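Local coordinates for protein FucU (Bifidobacterium longum subsp. infantis, PDB 3MVK) that probably interconverts the alpha and beta anomers of L-fucose, and perhaps the pyranose and furanose forms of beta-D-ribose, as a sugar mutarotase of the RbsD/FucU family, at residues I8-P11 with E12-K15. Sequence-based numbering, arbitrary orientation.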
# COMPACT_ATOMS: atom_id res chain seq x y z
N ILE G 8 -28.33 7.05 -10.68
CA ILE G 8 -27.11 7.86 -10.75
C ILE G 8 -26.08 7.58 -9.64
O ILE G 8 -24.92 7.96 -9.77
CB ILE G 8 -27.39 9.39 -10.85
CG1 ILE G 8 -27.94 9.93 -9.52
CG2 ILE G 8 -28.32 9.71 -12.06
CD1 ILE G 8 -27.92 11.46 -9.48
N ILE G 9 -26.51 6.90 -8.58
CA ILE G 9 -25.60 6.64 -7.44
C ILE G 9 -24.65 5.47 -7.77
O ILE G 9 -25.14 4.34 -7.95
CB ILE G 9 -26.41 6.34 -6.14
CG1 ILE G 9 -27.27 7.56 -5.76
CG2 ILE G 9 -25.48 5.95 -4.97
CD1 ILE G 9 -28.25 7.32 -4.62
N PRO G 10 -23.32 5.72 -7.85
CA PRO G 10 -22.38 4.62 -8.15
C PRO G 10 -22.25 3.68 -6.93
O PRO G 10 -22.60 4.08 -5.80
CB PRO G 10 -21.07 5.34 -8.46
CG PRO G 10 -21.15 6.63 -7.65
CD PRO G 10 -22.62 7.02 -7.68
N PRO G 11 -21.76 2.44 -7.16
CA PRO G 11 -21.71 1.48 -6.05
C PRO G 11 -20.94 1.97 -4.81
O PRO G 11 -21.39 1.73 -3.71
CB PRO G 11 -21.01 0.26 -6.68
CG PRO G 11 -21.41 0.36 -8.17
CD PRO G 11 -21.36 1.84 -8.44
N GLU G 12 -19.82 2.68 -5.00
CA GLU G 12 -19.10 3.26 -3.87
C GLU G 12 -19.93 4.24 -3.05
O GLU G 12 -19.83 4.27 -1.82
CB GLU G 12 -17.84 3.96 -4.34
CG GLU G 12 -17.09 4.60 -3.17
CD GLU G 12 -15.78 5.22 -3.56
OE1 GLU G 12 -15.58 5.50 -4.77
OE2 GLU G 12 -14.96 5.43 -2.64
N LEU G 13 -20.74 5.06 -3.70
CA LEU G 13 -21.54 6.01 -2.93
C LEU G 13 -22.66 5.27 -2.17
O LEU G 13 -23.03 5.65 -1.06
CB LEU G 13 -22.10 7.12 -3.84
CG LEU G 13 -22.91 8.21 -3.14
CD1 LEU G 13 -22.10 8.88 -2.03
CD2 LEU G 13 -23.32 9.22 -4.21
N LEU G 14 -23.18 4.19 -2.75
CA LEU G 14 -24.24 3.44 -2.07
C LEU G 14 -23.65 2.88 -0.78
O LEU G 14 -24.27 2.98 0.29
CB LEU G 14 -24.80 2.34 -2.97
CG LEU G 14 -25.90 1.47 -2.38
CD1 LEU G 14 -27.10 2.31 -1.89
CD2 LEU G 14 -26.33 0.45 -3.43
N LYS G 15 -22.43 2.34 -0.88
CA LYS G 15 -21.71 1.84 0.30
C LYS G 15 -21.54 2.93 1.36
O LYS G 15 -21.81 2.72 2.55
CB LYS G 15 -20.35 1.28 -0.09
CG LYS G 15 -19.56 0.78 1.11
CD LYS G 15 -18.30 0.02 0.67
CE LYS G 15 -17.56 -0.62 1.85
NZ LYS G 15 -16.81 0.36 2.69
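Pro10 O accepts a hydrogen bond from Leu14 N at 3.1 Å and also takes a weak one from Leu13 N at 3.0 Å; one residue on, Lys15 N donates to Pro11 O at 3.1 Å with an N-H...O angle of 166°. Pro10 thus stands at the N-cap and Pro11 at the first position of helix 11-19, where a proline, lacking an amide hydrogen, costs the helix no bond. Ahead of them Ile9 folds its CG2 methyl back over the opening turn. This branch lies anti to the backbone N, with CG1 beside that N (chi1 -62°). Ile9 CG2 sits 3.8 Å from Leu13 CB, 3.6 Å from Leu14 N and 4.2 Å from Leu14 CB, the two side chains of Ile9 and Leu13 crossing at about a right angle. The ring of Pro10 meets the same Leu13, Pro10 CD lying 3.9 Å from Leu13 CB, so that Leu13 has apolar neighbours from both residues. Leu13 also packs on Met47 of strand 43-47 and Ile126 of strand 124-128, tying the helix start to the sheet. Pro11 lies against Lys15 of a second subunit and Arg46 of a third, while Lys15 NZ of this chain forms a salt bridge with Glu19 of the same chain. Ile9 before the cap and Leu14 in the first turn form a hydrophobic staple, at interfaces with two neighbouring subunits of the decameric FucU assembly.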